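Local coordinates for concanavalin A-like lectin protein kinase family protein (Theobroma cacao, PDB 6CTH) that probably transfers phosphate from ATP to protein substrates through its kinase domain, whose nucleotide pocket here holds an oxindole inhibitor, at residues L127-E132 and A155-F160; W232-Y237 and A270-N275; N21-G26 and Y42-K47. All coordinates share one frame; numbering follows the deposited sequence.

Interactions 1 and 2 are buried, whereas interaction 3 is partly buried, lining the inhibitor pocket. Interaction 3 joins two strands of the N-lobe sheet separated by a third, and the inhibitor touches residues of both. Interaction 1 sets a C-lobe helix against strand 155-157 and the loop after it, which carries a magnesium ligand; its nearest atoms are about 5 Å from those of interaction 3. Interaction 2 lies farther into the C-lobe, its centre about 36 Å from that of interaction 3. The chemistry follows: a leucine packed on a leucine and a phenylalanine beside a metal site in interaction 1, an aromatic stack in interaction 2, and glycine, alanine and lysine shaping a pocket in interaction 3.

Interaction 1 of 3, residues L127-E132 and A155-F160; sequences LYLHEE and AKLGDF. With MG (magnesium ion), chain C.
The ring of Phe160 meets Leu129 obliquely, with methyl CD2 of Leu129 4.3 Å from CE1 of Phe160. Elsewhere the same ring touches Leu69 and also Ile65 and Ile66 of helix 54-66, so a flat hydrophobic group is wedged between the C-lobe helix and that N-lobe helix. Another flat group, the Tyr128 ring, has OE1 of Glu132 at its edge, in its plane. The other methyl of Leu129 serves Leu157: CD1 of Leu129 is 4.0 Å from CD2 of Leu157. With CG anti to its carbonyl carbon (chi1 -66°), Leu129 spreads its fork toward both partners, a task suited to a branched aliphatic tip in a buried place. Asp159 and Phe160 begin the DFG motif of protein kinases. Phe160 packed against helix 54-66 and Asp159 turned to the metal are consistent with the DFG-in state, and Phe160 N is hydrogen-bonded to OE1 of Glu62. The anionic oxygen of an aspartate suits a hard magnesium ion: OD2 alone of the Asp159 carboxylate binds it, at 2.1 Å, while OD1 of Asp159 can accept from one of the metal's waters at 2.8 Å. Four waters and Asp141 bring the ligands to six. Gly158, which has no side chain to hold off the inhibitor that touches it, has its carbonyl O hydrogen-bonded to His139 NE2.

Interaction 2 of 3, residues W232-Y237 and A270-N275; sequences WVWESY and AHPSHN
Trp234 and His271 form a T-shaped stack in the C-lobe of the kinase fold, where helix 229-238, the αG helix, faces the loop between helices 256-269 and 280-287. The edge of the indole's six-membered ring points at the imidazole face; the ring centroids are 5.2 Å apart and the planes meet at 83°. CH2 of Trp234 stands 3.8 Å above the imidazole plane, over its centre, which leaves it almost equally far from all five ring atoms. Such an edge-on approach suits a large indole, which can reach across from the helix with its far corner. In the same tight part, CD of Pro272 approaches CZ3 of Trp234 obliquely at 4.0 Å, and Ala270 O lies at the indole edge, near the ring plane, 4.1 Å from CZ3 of Trp234. Leu267 of helix 256-269 also packs on the indole. A chi1 of -147°, well away from a staggered value, helps to aim the ring. On the solvent side the chain runs on into a 3-10 turn at His274 and Asn275, both exposed and polar. Glu235, next to the tryptophan, is exposed as well, as its charge would suggest. The indole's polar end is not left to the stack, since Trp234 NE1 is hydrogen-bonded to the carbonyl O of Pro297.

Interaction 3 of 3, residues N21-G26 and Y42-K47; sequences NKLGEG and YIAVKK. With FE7 (N-{(3Z)-2-oxo-3-[phenyl({4-[(piperidin-1-yl)methyl]phenyl}amino)methylidene]-2,3-dihydro-1H-indol-5-yl}ethanesulfonamide), chain B.
Leu23 and Ala44 meet through methyl groups in the N-lobe, where segment 21-26 opens the glycine-rich loop and segment 42-47 carries the Ala-Val-Lys motif of strand 41-48. Strand 29-36 lies between the two in the sheet. The apolar contact is loose: CD1 of Leu23 is 4.4 Å from CB of Ala44. Both residues come closer to the inhibitor than to each other. CB of Leu23 is 3.6 Å from the anilino-ring carbon C22, and its CG lies anti to the carbonyl carbon (chi1 -68°), which brings CD2 near the piperidine. Ala44 is small enough to let the oxindole lie close, its CB 3.3 Å from N1. Hydrogen bonds to the ligand come from Glu92 O and Met94 N. Backbone packing follows: Leu23 and Gly24 face Val31 in a classic beta bulge, and the ligand's phenyl ring, its C13 3.7 Å from Gly24 CA, takes the space a side chain would need. Gly26 CA lies 3.5 Å from the sulfonyl O1, with the Lys46 ammonium on its CB side. Extended Lys46, also in a cation-pi contact with Phe28, may polarise the sulfonyl; its NZ is 3.7 Å from O1 of the inhibitor, longer than a hydrogen bond, and 3.7 Å from C of Gly26.

Interaction 1 of 3, residues L127-E132 and A155-F160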
loop_
_atom_site.group_PDB
_atom_site.type_symbol
_atom_site.label_atom_id
_atom_site.label_comp_id
_atom_site.label_asym_id
_atom_site.label_seq_id
_atom_site.Cartn_x
_atom_site.Cartn_y
_atom_site.Cartn_z
ATOM N N LEU A 127 -10.542 4.215 4.816
ATOM C CA LEU A 127 -11.829 4.790 5.255
ATOM C C LEU A 127 -11.755 6.308 5.156
ATOM O O LEU A 127 -12.672 6.965 4.678
ATOM C CB LEU A 127 -12.158 4.373 6.670
ATOM C CG LEU A 127 -13.462 4.897 7.245
ATOM C CD1 LEU A 127 -14.652 4.407 6.465
ATOM C CD2 LEU A 127 -13.607 4.511 8.727
ATOM N N TYR A 128 -10.650 6.839 5.628
ATOM C CA TYR A 128 -10.424 8.300 5.567
ATOM C C TYR A 128 -10.424 8.794 4.119
ATOM O O TYR A 128 -11.090 9.780 3.745
ATOM C CB TYR A 128 -9.170 8.654 6.306
ATOM C CG TYR A 128 -8.746 10.124 6.176
ATOM C CD1 TYR A 128 -9.331 11.084 6.959
ATOM C CD2 TYR A 128 -7.738 10.533 5.300
ATOM C CE1 TYR A 128 -8.962 12.430 6.862
ATOM C CE2 TYR A 128 -7.353 11.858 5.197
ATOM C CZ TYR A 128 -7.951 12.810 5.997
ATOM O OH TYR A 128 -7.545 14.109 5.854
ATOM N N LEU A 129 -9.697 8.080 3.246
ATOM C CA LEU A 129 -9.680 8.436 1.862
ATOM C C LEU A 129 -11.044 8.385 1.202
ATOM O O LEU A 129 -11.431 9.321 0.485
ATOM C CB LEU A 129 -8.665 7.547 1.061
ATOM C CG LEU A 129 -7.176 7.687 1.385
ATOM C CD1 LEU A 129 -6.367 6.700 0.562
ATOM C CD2 LEU A 129 -6.689 9.113 1.195
ATOM N N HIS A 130 -11.775 7.316 1.413
ATOM C CA HIS A 130 -13.024 7.098 0.676
ATOM C C HIS A 130 -14.178 7.923 1.209
ATOM O O HIS A 130 -15.056 8.289 0.415
ATOM C CB HIS A 130 -13.429 5.625 0.670
ATOM C CG HIS A 130 -12.564 4.777 -0.221
ATOM N ND1 HIS A 130 -12.702 3.393 -0.303
ATOM C CD2 HIS A 130 -11.531 5.119 -1.019
ATOM C CE1 HIS A 130 -11.801 2.936 -1.159
ATOM N NE2 HIS A 130 -11.072 3.948 -1.612
ATOM N N GLU A 131 -14.180 8.206 2.507
ATOM C CA GLU A 131 -15.420 8.684 3.143
ATOM C C GLU A 131 -15.292 9.930 4.002
ATOM O O GLU A 131 -16.355 10.454 4.354
ATOM C CB GLU A 131 -15.976 7.590 4.035
ATOM C CG GLU A 131 -16.332 6.287 3.320
ATOM C CD GLU A 131 -17.329 6.456 2.170
ATOM O OE1 GLU A 131 -18.148 7.433 2.209
ATOM O OE2 GLU A 131 -17.295 5.621 1.197
ATOM N N GLU A 132 -14.096 10.322 4.409
ATOM C CA GLU A 132 -13.971 11.370 5.450
ATOM C C GLU A 132 -13.565 12.733 4.973
ATOM O O GLU A 132 -13.684 13.696 5.766
ATOM C CB GLU A 132 -13.013 10.919 6.534
ATOM C CG GLU A 132 -13.475 9.676 7.280
ATOM C CD GLU A 132 -12.530 9.267 8.372
ATOM O OE1 GLU A 132 -11.965 10.131 9.050
ATOM O OE2 GLU A 132 -12.445 8.071 8.644
ATOM N N ALA A 155 1.521 1.670 10.548
ATOM C CA ALA A 155 1.561 1.772 9.074
ATOM C C ALA A 155 1.031 3.092 8.536
ATOM O O ALA A 155 0.042 3.631 9.094
ATOM C CB ALA A 155 0.798 0.633 8.479
ATOM N N LYS A 156 1.692 3.657 7.521
ATOM C CA LYS A 156 1.248 4.846 6.814
ATOM C C LYS A 156 1.231 4.592 5.322
ATOM O O LYS A 156 2.255 4.241 4.755
ATOM C CB LYS A 156 2.142 6.048 7.118
ATOM C CG LYS A 156 1.954 6.634 8.518
ATOM C CD LYS A 156 2.883 7.808 8.832
ATOM C CE LYS A 156 2.484 8.515 10.123
ATOM N NZ LYS A 156 1.514 9.633 9.871
ATOM N N LEU A 157 0.086 4.788 4.684
ATOM C CA LEU A 157 -0.060 4.609 3.263
ATOM C C LEU A 157 0.398 5.867 2.565
ATOM O O LEU A 157 0.118 6.988 2.981
ATOM C CB LEU A 157 -1.501 4.268 2.939
ATOM C CG LEU A 157 -1.883 4.204 1.484
ATOM C CD1 LEU A 157 -1.210 3.005 0.822
ATOM C CD2 LEU A 157 -3.385 4.074 1.331
ATOM N N GLY A 158 1.194 5.697 1.519
ATOM C CA GLY A 158 1.617 6.794 0.688
ATOM C C GLY A 158 1.495 6.491 -0.782
ATOM O O GLY A 158 0.840 5.526 -1.172
ATOM N N ASP A 159 2.237 7.280 -1.558
ATOM C CA ASP A 159 2.218 7.301 -3.029
ATOM C C ASP A 159 0.873 7.653 -3.622
ATOM O O ASP A 159 0.081 6.757 -3.984
ATOM C CB ASP A 159 2.640 5.912 -3.622
ATOM C CG ASP A 159 2.713 5.911 -5.155
ATOM O OD1 ASP A 159 2.858 6.981 -5.768
ATOM O OD2 ASP A 159 2.569 4.788 -5.704
ATOM N N PHE A 160 0.663 8.939 -3.822
ATOM C CA PHE A 160 -0.551 9.485 -4.422
ATOM C C PHE A 160 -0.377 9.902 -5.880
ATOM O O PHE A 160 -1.170 10.668 -6.411
ATOM C CB PHE A 160 -1.075 10.626 -3.542
ATOM C CG PHE A 160 -1.333 10.139 -2.151
ATOM C CD1 PHE A 160 -2.486 9.522 -1.842
ATOM C CD2 PHE A 160 -0.347 10.316 -1.167
ATOM C CE1 PHE A 160 -2.725 9.003 -0.567
ATOM C CE2 PHE A 160 -0.588 9.835 0.126
ATOM C CZ PHE A 160 -1.728 9.128 0.388
HETATM MG MG MG C . 2.458 4.189 -7.750
HETATM O O HOH W 1 3.481 6.057 -8.326
HETATM O O HOH W 2 4.146 3.180 -7.282
HETATM O O HOH W 3 2.546 3.686 -9.770
HETATM O O HOH W 4 0.762 5.409 -8.021
#

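Interaction 2 of 3, residues W232-Y237 and A270-N275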
loop_
_atom_site.group_PDB
_atom_site.type_symbol
_atom_site.label_atom_id
_atom_site.label_comp_id
_atom_site.label_asym_id
_atom_site.label_seq_id
_atom_site.Cartn_x
_atom_site.Cartn_y
_atom_site.Cartn_z
ATOM N N TRP A 232 -4.965 -19.355 -5.050
ATOM C CA TRP A 232 -4.500 -20.353 -4.090
ATOM C C TRP A 232 -5.125 -20.158 -2.729
ATOM O O TRP A 232 -5.512 -21.108 -2.092
ATOM C CB TRP A 232 -2.972 -20.317 -3.987
ATOM C CG TRP A 232 -2.393 -21.191 -2.952
ATOM C CD1 TRP A 232 -2.118 -22.534 -3.065
ATOM C CD2 TRP A 232 -1.953 -20.803 -1.646
ATOM N NE1 TRP A 232 -1.536 -22.999 -1.897
ATOM C CE2 TRP A 232 -1.420 -21.958 -1.018
ATOM C CE3 TRP A 232 -1.941 -19.598 -0.950
ATOM C CZ2 TRP A 232 -0.889 -21.933 0.280
ATOM C CZ3 TRP A 232 -1.416 -19.575 0.356
ATOM C CH2 TRP A 232 -0.900 -20.744 0.950
ATOM N N VAL A 233 -5.261 -18.894 -2.271
ATOM C CA VAL A 233 -5.963 -18.645 -1.008
ATOM C C VAL A 233 -7.424 -19.073 -1.112
ATOM O O VAL A 233 -7.962 -19.735 -0.193
ATOM C CB VAL A 233 -5.814 -17.169 -0.508
ATOM C CG1 VAL A 233 -6.596 -16.960 0.779
ATOM C CG2 VAL A 233 -4.355 -16.846 -0.252
ATOM N N TRP A 234 -8.075 -18.770 -2.235
ATOM C CA TRP A 234 -9.485 -19.108 -2.370
ATOM C C TRP A 234 -9.653 -20.659 -2.371
ATOM O O TRP A 234 -10.532 -21.190 -1.679
ATOM C CB TRP A 234 -10.112 -18.443 -3.613
ATOM C CG TRP A 234 -11.514 -18.108 -3.388
ATOM C CD1 TRP A 234 -12.505 -18.970 -2.958
ATOM C CD2 TRP A 234 -12.152 -16.843 -3.577
ATOM N NE1 TRP A 234 -13.692 -18.287 -2.818
ATOM C CE2 TRP A 234 -13.507 -16.989 -3.188
ATOM C CE3 TRP A 234 -11.722 -15.603 -4.015
ATOM C CZ2 TRP A 234 -14.446 -15.926 -3.248
ATOM C CZ3 TRP A 234 -12.663 -14.521 -4.030
ATOM C CH2 TRP A 234 -13.993 -14.708 -3.662
ATOM N N GLU A 235 -8.776 -21.352 -3.082
ATOM C CA GLU A 235 -8.824 -22.803 -3.121
ATOM C C GLU A 235 -8.577 -23.352 -1.723
ATOM O O GLU A 235 -9.244 -24.275 -1.297
ATOM C CB GLU A 235 -7.795 -23.349 -4.111
ATOM C CG GLU A 235 -7.930 -24.828 -4.426
ATOM C CD GLU A 235 -6.704 -25.383 -5.129
ATOM O OE1 GLU A 235 -5.684 -25.626 -4.457
ATOM O OE2 GLU A 235 -6.765 -25.573 -6.355
ATOM N N SER A 236 -7.634 -22.774 -0.995
ATOM C CA SER A 236 -7.352 -23.245 0.353
ATOM C C SER A 236 -8.547 -23.063 1.277
ATOM O O SER A 236 -8.839 -23.922 2.093
ATOM C CB SER A 236 -6.135 -22.550 0.944
ATOM O OG SER A 236 -4.961 -22.914 0.260
ATOM N N TYR A 237 -9.224 -21.928 1.154
ATOM C CA TYR A 237 -10.401 -21.649 1.967
ATOM C C TYR A 237 -11.533 -22.631 1.685
ATOM O O TYR A 237 -12.186 -23.104 2.595
ATOM C CB TYR A 237 -10.880 -20.210 1.765
ATOM C CG TYR A 237 -12.317 -19.974 2.153
ATOM C CD1 TYR A 237 -12.689 -19.851 3.476
ATOM C CD2 TYR A 237 -13.297 -19.870 1.190
ATOM C CE1 TYR A 237 -14.004 -19.641 3.825
ATOM C CE2 TYR A 237 -14.612 -19.654 1.528
ATOM C CZ TYR A 237 -14.960 -19.541 2.847
ATOM O OH TYR A 237 -16.278 -19.330 3.175
ATOM N N ALA A 270 -11.239 -9.136 -2.423
ATOM C CA ALA A 270 -10.702 -9.519 -3.711
ATOM C C ALA A 270 -11.681 -10.254 -4.608
ATOM O O ALA A 270 -11.268 -10.933 -5.571
ATOM C CB ALA A 270 -9.413 -10.314 -3.516
ATOM N N HIS A 271 -12.973 -10.095 -4.369
ATOM C CA HIS A 271 -13.960 -10.774 -5.192
ATOM C C HIS A 271 -13.852 -10.328 -6.643
ATOM O O HIS A 271 -13.782 -9.136 -6.905
ATOM C CB HIS A 271 -15.352 -10.401 -4.688
ATOM C CG HIS A 271 -16.279 -11.563 -4.543
ATOM N ND1 HIS A 271 -16.724 -12.299 -5.618
ATOM C CD2 HIS A 271 -16.850 -12.112 -3.447
ATOM C CE1 HIS A 271 -17.525 -13.256 -5.190
ATOM N NE2 HIS A 271 -17.618 -13.165 -3.876
ATOM N N PRO A 272 -13.863 -11.268 -7.593
ATOM C CA PRO A 272 -13.814 -10.859 -8.989
ATOM C C PRO A 272 -14.919 -9.900 -9.402
ATOM O O PRO A 272 -14.668 -8.986 -10.193
ATOM C CB PRO A 272 -13.921 -12.201 -9.768
ATOM C CG PRO A 272 -13.342 -13.177 -8.807
ATOM C CD PRO A 272 -13.790 -12.738 -7.450
ATOM N N SER A 273 -16.096 -10.043 -8.814
ATOM C CA SER A 273 -17.248 -9.190 -9.142
ATOM C C SER A 273 -17.260 -7.982 -8.220
ATOM O O SER A 273 -17.397 -8.127 -7.008
ATOM C CB SER A 273 -18.567 -9.909 -8.966
ATOM O OG SER A 273 -18.433 -11.106 -9.605
ATOM N N HIS A 274 -17.053 -6.806 -8.788
ATOM C CA HIS A 274 -16.956 -5.611 -7.964
ATOM C C HIS A 274 -18.192 -5.354 -7.109
ATOM O O HIS A 274 -18.071 -4.841 -6.022
ATOM C CB HIS A 274 -16.614 -4.371 -8.799
ATOM C CG HIS A 274 -17.689 -3.968 -9.744
ATOM N ND1 HIS A 274 -18.704 -3.109 -9.379
ATOM C CD2 HIS A 274 -17.911 -4.302 -11.035
ATOM C CE1 HIS A 274 -19.558 -2.999 -10.384
ATOM N NE2 HIS A 274 -19.084 -3.689 -11.411
ATOM N N ASN A 275 -19.369 -5.745 -7.587
ATOM C CA ASN A 275 -20.594 -5.493 -6.799
ATOM C C ASN A 275 -20.713 -6.341 -5.523
ATOM O O ASN A 275 -21.548 -6.044 -4.678
ATOM C CB ASN A 275 -21.846 -5.636 -7.681
ATOM C CG ASN A 275 -22.167 -7.063 -8.014
ATOM O OD1 ASN A 275 -21.326 -7.787 -8.484
ATOM N ND2 ASN A 275 -23.399 -7.472 -7.763
#

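Interaction 3 of 3, residues N21-G26 and Y42-K47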
loop_
_atom_site.group_PDB
_atom_site.type_symbol
_atom_site.label_atom_id
_atom_site.label_comp_id
_atom_site.label_asym_id
_atom_site.label_seq_id
_atom_site.Cartn_x
_atom_site.Cartn_y
_atom_site.Cartn_z
ATOM N N ASN A 21 23.479 7.502 -0.769
ATOM C CA ASN A 21 22.298 7.981 -0.012
ATOM C C ASN A 21 20.953 7.503 -0.578
ATOM O O ASN A 21 19.912 7.867 -0.045
ATOM C CB ASN A 21 22.312 9.504 0.075
ATOM C CG ASN A 21 23.506 10.018 0.849
ATOM O OD1 ASN A 21 23.994 9.365 1.789
ATOM N ND2 ASN A 21 23.961 11.211 0.491
ATOM N N LYS A 22 20.950 6.663 -1.611
ATOM C CA LYS A 22 19.708 6.146 -2.165
ATOM C C LYS A 22 19.070 5.162 -1.179
ATOM O O LYS A 22 19.732 4.236 -0.690
ATOM C CB LYS A 22 19.950 5.441 -3.503
ATOM N N LEU A 23 17.788 5.392 -0.853
ATOM C CA LEU A 23 17.042 4.525 0.024
ATOM C C LEU A 23 16.278 3.483 -0.763
ATOM O O LEU A 23 16.071 2.376 -0.286
ATOM C CB LEU A 23 16.059 5.352 0.889
ATOM C CG LEU A 23 16.735 6.262 1.918
ATOM C CD1 LEU A 23 15.727 7.257 2.516
ATOM C CD2 LEU A 23 17.416 5.437 3.008
ATOM N N GLY A 24 15.863 3.842 -1.973
ATOM C CA GLY A 24 15.098 2.910 -2.822
ATOM C C GLY A 24 14.455 3.649 -3.976
ATOM O O GLY A 24 14.669 4.841 -4.186
ATOM N N GLU A 25 13.718 2.893 -4.775
ATOM C CA GLU A 25 12.952 3.441 -5.864
ATOM C C GLU A 25 11.550 3.658 -5.365
ATOM O O GLU A 25 10.894 2.709 -4.953
ATOM C CB GLU A 25 12.897 2.454 -7.044
ATOM C CG GLU A 25 14.277 2.187 -7.641
ATOM C CD GLU A 25 15.028 3.419 -8.057
ATOM O OE1 GLU A 25 14.379 4.421 -8.462
ATOM O OE2 GLU A 25 16.292 3.387 -8.003
ATOM N N GLY A 26 11.097 4.888 -5.484
ATOM C CA GLY A 26 9.690 5.254 -5.306
ATOM C C GLY A 26 8.925 4.975 -6.588
ATOM O O GLY A 26 9.485 4.430 -7.585
ATOM N N TYR A 42 17.274 13.570 9.861
ATOM C CA TYR A 42 17.239 13.062 8.494
ATOM C C TYR A 42 15.858 13.264 7.875
ATOM O O TYR A 42 14.823 13.281 8.574
ATOM C CB TYR A 42 17.630 11.584 8.478
ATOM C CG TYR A 42 19.041 11.333 8.969
ATOM C CD1 TYR A 42 20.133 11.393 8.106
ATOM C CD2 TYR A 42 19.285 11.042 10.312
ATOM C CE1 TYR A 42 21.418 11.161 8.563
ATOM C CE2 TYR A 42 20.571 10.825 10.782
ATOM C CZ TYR A 42 21.633 10.880 9.912
ATOM O OH TYR A 42 22.919 10.663 10.386
ATOM N N ILE A 43 15.842 13.459 6.564
ATOM C CA ILE A 43 14.613 13.515 5.789
ATOM C C ILE A 43 14.715 12.514 4.627
ATOM O O ILE A 43 15.808 11.976 4.395
ATOM C CB ILE A 43 14.331 14.917 5.232
ATOM C CG1 ILE A 43 15.496 15.455 4.408
ATOM C CG2 ILE A 43 13.966 15.878 6.378
ATOM C CD1 ILE A 43 15.269 16.806 3.767
ATOM N N ALA A 44 13.621 12.320 3.898
ATOM C CA ALA A 44 13.624 11.486 2.688
ATOM C C ALA A 44 13.235 12.370 1.516
ATOM O O ALA A 44 12.197 13.042 1.557
ATOM C CB ALA A 44 12.659 10.334 2.836
ATOM N N VAL A 45 14.070 12.405 0.481
ATOM C CA VAL A 45 13.872 13.299 -0.642
ATOM C C VAL A 45 13.641 12.414 -1.860
ATOM O O VAL A 45 14.522 11.628 -2.207
ATOM C CB VAL A 45 15.098 14.175 -0.876
ATOM C CG1 VAL A 45 14.915 15.102 -2.077
ATOM C CG2 VAL A 45 15.424 14.980 0.389
ATOM N N LYS A 46 12.485 12.565 -2.492
ATOM C CA LYS A 46 12.185 11.911 -3.757
ATOM C C LYS A 46 12.487 12.840 -4.923
ATOM O O LYS A 46 11.912 13.926 -5.039
ATOM C CB LYS A 46 10.729 11.478 -3.774
ATOM C CG LYS A 46 10.345 10.733 -5.049
ATOM C CD LYS A 46 9.000 10.055 -4.925
ATOM C CE LYS A 46 8.753 9.126 -6.109
ATOM N NZ LYS A 46 7.538 8.340 -5.841
ATOM N N LYS A 47 13.418 12.405 -5.780
ATOM C CA LYS A 47 13.781 13.095 -6.984
ATOM C C LYS A 47 12.989 12.515 -8.149
ATOM O O LYS A 47 13.158 11.337 -8.501
ATOM C CB LYS A 47 15.271 12.917 -7.228
ATOM C CG LYS A 47 15.788 13.696 -8.421
ATOM C CD LYS A 47 17.301 13.667 -8.402
ATOM C CE LYS A 47 17.864 14.545 -9.510
ATOM N NZ LYS A 47 17.685 13.949 -10.864
HETATM C C4 FE7 B . 10.078 6.853 1.951
HETATM C C14 FE7 B . 11.475 2.818 -0.987
HETATM C C5 FE7 B . 9.640 7.992 2.650
HETATM C C6 FE7 B . 8.617 8.791 2.171
HETATM C C11 FE7 B . 11.821 4.313 1.331
HETATM C C7 FE7 B . 7.994 8.437 0.988
HETATM C C8 FE7 B . 11.295 7.128 3.931
HETATM C C9 FE7 B . 11.157 6.266 2.729
HETATM C C10 FE7 B . 11.931 5.140 2.546
HETATM C C12 FE7 B . 12.216 4.818 0.098
HETATM C C13 FE7 B . 12.040 4.072 -1.053
HETATM N N1 FE7 B . 10.376 8.116 3.815
HETATM N N2 FE7 B . 12.729 4.749 3.549
HETATM C C3 FE7 B . 9.426 6.502 0.770
HETATM N N3 FE7 B . 17.947 1.032 4.180
HETATM O O2 FE7 B . 12.086 6.993 4.857
HETATM C C2 FE7 B . 8.363 7.280 0.310
HETATM N N FE7 B . 7.563 6.893 -0.804
HETATM S S FE7 B . 7.654 5.585 -1.755
HETATM O O FE7 B . 8.958 5.015 -1.639
HETATM O O1 FE7 B . 7.166 5.968 -3.041
HETATM C C1 FE7 B . 6.466 4.587 -0.920
HETATM C C FE7 B . 5.283 5.466 -0.596
HETATM C C16 FE7 B . 11.261 3.044 1.386
HETATM C C15 FE7 B . 11.088 2.305 0.230
HETATM C C17 FE7 B . 13.693 3.727 3.700
HETATM C C22 FE7 B . 14.049 2.885 2.657
HETATM C C21 FE7 B . 14.967 1.871 2.865
HETATM C C20 FE7 B . 15.545 1.674 4.110
HETATM C C19 FE7 B . 15.179 2.517 5.146
HETATM C C18 FE7 B . 14.267 3.537 4.948
HETATM C C23 FE7 B . 16.559 0.577 4.328
HETATM C C28 FE7 B . 18.891 -0.025 4.549
HETATM C C27 FE7 B . 20.319 0.465 4.494
HETATM C C26 FE7 B . 20.656 1.012 3.123
HETATM C C25 FE7 B . 19.616 2.019 2.673
HETATM C C24 FE7 B . 18.221 1.454 2.805
#